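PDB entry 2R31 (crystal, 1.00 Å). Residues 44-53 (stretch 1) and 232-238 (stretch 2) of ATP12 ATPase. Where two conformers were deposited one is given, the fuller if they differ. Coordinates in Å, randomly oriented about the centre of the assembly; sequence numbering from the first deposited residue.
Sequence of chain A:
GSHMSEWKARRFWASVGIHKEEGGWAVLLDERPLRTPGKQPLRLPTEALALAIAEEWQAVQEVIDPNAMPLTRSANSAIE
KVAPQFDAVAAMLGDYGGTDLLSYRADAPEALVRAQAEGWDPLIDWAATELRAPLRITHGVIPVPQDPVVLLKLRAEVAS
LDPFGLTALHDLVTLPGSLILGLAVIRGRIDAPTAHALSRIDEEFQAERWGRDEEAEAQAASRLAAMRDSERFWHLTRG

Stretch 1 (44-53) LPTEALALAI
Stretch 2, residues 232-238: RFWHLTR

Stretch 1 begins with three residues outside the helix, which starts at Glu 47 and runs through Ile 53 and beyond. Leu 44 (phi/psi -117/150) and Thr 46 (-137/153) are extended, with Pro 45 (-78/-20) between them. Arg 232 to Leu 236 are helical, in a helix that begins earlier in the chain; Thr 237 (-95/5) and Arg 238 (phi -80) come next. Most helical residues lie near -62/-42; Trp 234 is at -55/-56 and Leu 236 at -68/-22. The N-to-C directions of the helices make an angle of 130°, and their axes approach to 9.5 Å. In register, Leu 49 CA lies 5.1 Å from Leu 236 CA, and Thr 46 CA lies 5.8 Å from Thr 237 CA.

One hydrogen bond crosses the contact. Thr 46 OG1 donates to Leu 236 O at 2.7 Å. Thr 46 OG1 also caps the first helix, accepting from Leu 49 N at 3.0 Å with an N-H...acceptor angle of 161°. A hydroxyl suits this place because it can donate and accept at once. Chi1 of Thr 46 is p (65°). Thr 46 CG2 is 3.5 Å from Thr 237 O and 3.4 Å from Arg 238 O, so the methyl packs on backbone.

The apolar contacts centre on Leu 236, which has the largest area covered by the other stretch, 90 Å². Its CB points toward stretch 1, with rotamer m, t. Leu 236 CD1 meets Ala 52 CB at 3.9 Å and Leu 49 CD1 at 4.2 Å, while Leu 236 CD2 lies 4.0 Å from Ala 48 CB. Ala 48 and Ala 52 are one helical turn apart and point toward stretch 2; their short side chains let the leucine lie close to the helix.

Leu 49 is buried, with rotamer t, p. Leu 49 CD2 lies 3.7 Å from Phe 233 CE1, oblique to the ring, and 3.6 Å from Thr 237 CG2. Phe 233 (chi1 t, chi2 72°) starts sideways, but its ring end comes nearer. Thr 237, chi1 p, offers its methyl to this apolar patch; Pro 45, which is exposed, adds a contact from its CG to Thr 237 CG2 at 4.2 Å.

Bonds within stretch 2 fix its end. Leu 236 N donates to Arg 232 O at 3.0 Å, and Thr 237 N to Trp 234 O at 3.2 Å. Arg 238 folds back (m, m, p; chi4 -150°): Arg 238 NE donates to Trp 234 O at 3.0 Å and Arg 238 NH2 to Thr 237 OG1 at 2.9 Å. The contact buries 370 Å², both sides summed.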

# COMPACT_ATOMS: atom_id res chain seq x y z
N LEU A 44 -13.85 3.04 12.36
CA LEU A 44 -13.55 2.38 11.10
C LEU A 44 -14.68 2.51 10.09
O LEU A 44 -15.86 2.56 10.48
CB LEU A 44 -13.31 0.89 11.39
CG LEU A 44 -12.29 0.64 12.51
CD1 LEU A 44 -12.35 -0.83 12.86
CD2 LEU A 44 -10.90 1.08 12.11
N PRO A 45 -14.37 2.53 8.81
CA PRO A 45 -15.41 2.85 7.80
C PRO A 45 -16.35 1.71 7.49
O PRO A 45 -17.42 1.97 6.92
CB PRO A 45 -14.61 3.24 6.56
CG PRO A 45 -13.31 2.50 6.74
CD PRO A 45 -13.03 2.60 8.20
N THR A 46 -15.99 0.46 7.77
CA THR A 46 -16.77 -0.71 7.36
C THR A 46 -16.86 -1.71 8.49
O THR A 46 -15.96 -1.89 9.29
CB THR A 46 -16.19 -1.40 6.10
OG1 THR A 46 -14.90 -1.92 6.50
CG2 THR A 46 -16.02 -0.47 4.93
N GLU A 47 -17.96 -2.48 8.44
CA GLU A 47 -18.14 -3.63 9.31
C GLU A 47 -17.05 -4.65 9.03
O GLU A 47 -16.51 -5.27 9.96
CB GLU A 47 -19.52 -4.25 9.12
CG GLU A 47 -19.79 -5.35 10.15
CD GLU A 47 -20.92 -6.30 9.80
OE1 GLU A 47 -21.33 -6.31 8.60
OE2 GLU A 47 -21.37 -7.06 10.65
N ALA A 48 -16.70 -4.88 7.77
CA ALA A 48 -15.72 -5.92 7.42
C ALA A 48 -14.39 -5.61 8.06
O ALA A 48 -13.73 -6.52 8.60
CB ALA A 48 -15.56 -6.03 5.92
N LEU A 49 -13.93 -4.35 8.02
CA LEU A 49 -12.68 -4.03 8.66
C LEU A 49 -12.80 -4.16 10.19
O LEU A 49 -11.88 -4.67 10.85
CB LEU A 49 -12.18 -2.62 8.30
CG LEU A 49 -10.87 -2.25 8.94
CD1 LEU A 49 -9.72 -3.15 8.51
CD2 LEU A 49 -10.48 -0.81 8.67
N ALA A 50 -13.91 -3.72 10.76
CA ALA A 50 -14.10 -3.86 12.22
C ALA A 50 -14.05 -5.30 12.64
O ALA A 50 -13.40 -5.63 13.64
CB ALA A 50 -15.40 -3.20 12.64
N LEU A 51 -14.72 -6.21 11.93
CA LEU A 51 -14.70 -7.63 12.26
C LEU A 51 -13.27 -8.17 12.18
O LEU A 51 -12.85 -8.97 13.04
CB LEU A 51 -15.63 -8.43 11.37
CG LEU A 51 -17.12 -8.22 11.58
CD1 LEU A 51 -17.89 -8.80 10.40
CD2 LEU A 51 -17.57 -8.81 12.92
N ALA A 52 -12.52 -7.79 11.17
CA ALA A 52 -11.18 -8.30 10.97
C ALA A 52 -10.22 -7.76 12.03
O ALA A 52 -9.31 -8.49 12.49
CB ALA A 52 -10.72 -7.99 9.56
N ILE A 53 -10.36 -6.51 12.44
CA ILE A 53 -9.57 -5.96 13.54
C ILE A 53 -9.98 -6.64 14.84
O ILE A 53 -9.11 -7.00 15.66
CB ILE A 53 -9.64 -4.43 13.57
CG1 ILE A 53 -8.82 -3.88 12.41
CG2 ILE A 53 -9.11 -3.88 14.91
CD1 ILE A 53 -8.86 -2.39 12.23
N ARG A 232 -5.01 -6.06 1.31
CA ARG A 232 -6.09 -6.54 2.20
C ARG A 232 -6.84 -5.37 2.83
O ARG A 232 -8.06 -5.38 2.92
CB ARG A 232 -5.45 -7.45 3.26
CG ARG A 232 -6.42 -8.01 4.27
CD ARG A 232 -7.52 -8.87 3.66
NE ARG A 232 -8.18 -9.63 4.71
CZ ARG A 232 -9.35 -10.22 4.56
NH1 ARG A 232 -9.99 -10.16 3.40
NH2 ARG A 232 -9.87 -10.90 5.59
N PHE A 233 -6.10 -4.35 3.31
CA PHE A 233 -6.72 -3.19 3.91
C PHE A 233 -7.58 -2.46 2.88
O PHE A 233 -8.69 -1.99 3.23
CB PHE A 233 -5.61 -2.28 4.48
CG PHE A 233 -6.08 -1.22 5.43
CD1 PHE A 233 -6.51 -1.57 6.69
CD2 PHE A 233 -6.10 0.13 5.12
CE1 PHE A 233 -6.90 -0.64 7.63
CE2 PHE A 233 -6.47 1.08 6.07
CZ PHE A 233 -6.85 0.68 7.30
N TRP A 234 -7.14 -2.35 1.64
CA TRP A 234 -7.94 -1.77 0.57
C TRP A 234 -9.28 -2.50 0.47
O TRP A 234 -10.37 -1.90 0.50
CB TRP A 234 -7.19 -1.83 -0.80
CG TRP A 234 -8.14 -1.41 -1.88
CD1 TRP A 234 -8.88 -2.23 -2.67
CD2 TRP A 234 -8.50 -0.08 -2.24
NE1 TRP A 234 -9.69 -1.49 -3.50
CE2 TRP A 234 -9.48 -0.18 -3.27
CE3 TRP A 234 -8.12 1.20 -1.83
CZ2 TRP A 234 -10.06 0.94 -3.85
CZ3 TRP A 234 -8.68 2.30 -2.40
CH2 TRP A 234 -9.64 2.18 -3.41
N HIS A 235 -9.24 -3.82 0.30
CA HIS A 235 -10.47 -4.56 0.07
C HIS A 235 -11.42 -4.46 1.26
O HIS A 235 -12.64 -4.32 1.10
CB HIS A 235 -10.18 -6.01 -0.29
CG HIS A 235 -9.57 -6.19 -1.63
ND1 HIS A 235 -10.18 -5.77 -2.77
CD2 HIS A 235 -8.37 -6.71 -1.94
CE1 HIS A 235 -9.34 -6.06 -3.79
NE2 HIS A 235 -8.25 -6.66 -3.32
N LEU A 236 -10.88 -4.55 2.48
CA LEU A 236 -11.73 -4.53 3.65
C LEU A 236 -12.39 -3.19 3.89
O LEU A 236 -13.37 -3.14 4.62
CB LEU A 236 -10.93 -4.93 4.90
CG LEU A 236 -10.58 -6.41 5.00
CD1 LEU A 236 -9.60 -6.60 6.14
CD2 LEU A 236 -11.79 -7.28 5.21
N THR A 237 -11.85 -2.12 3.34
CA THR A 237 -12.37 -0.76 3.55
C THR A 237 -13.32 -0.31 2.45
O THR A 237 -13.81 0.82 2.52
CB THR A 237 -11.24 0.24 3.79
OG1 THR A 237 -10.37 0.27 2.67
CG2 THR A 237 -10.50 -0.08 5.10
N ARG A 238 -13.65 -1.19 1.50
CA ARG A 238 -14.64 -0.81 0.48
C ARG A 238 -16.05 -0.93 1.04
O ARG A 238 -16.36 -1.86 1.81
CB ARG A 238 -14.51 -1.71 -0.74
CG ARG A 238 -13.20 -1.64 -1.45
CD ARG A 238 -12.70 -0.24 -1.83
NE ARG A 238 -11.97 0.38 -0.74
CZ ARG A 238 -11.89 1.67 -0.48
NH1 ARG A 238 -12.51 2.56 -1.25
NH2 ARG A 238 -11.19 2.13 0.57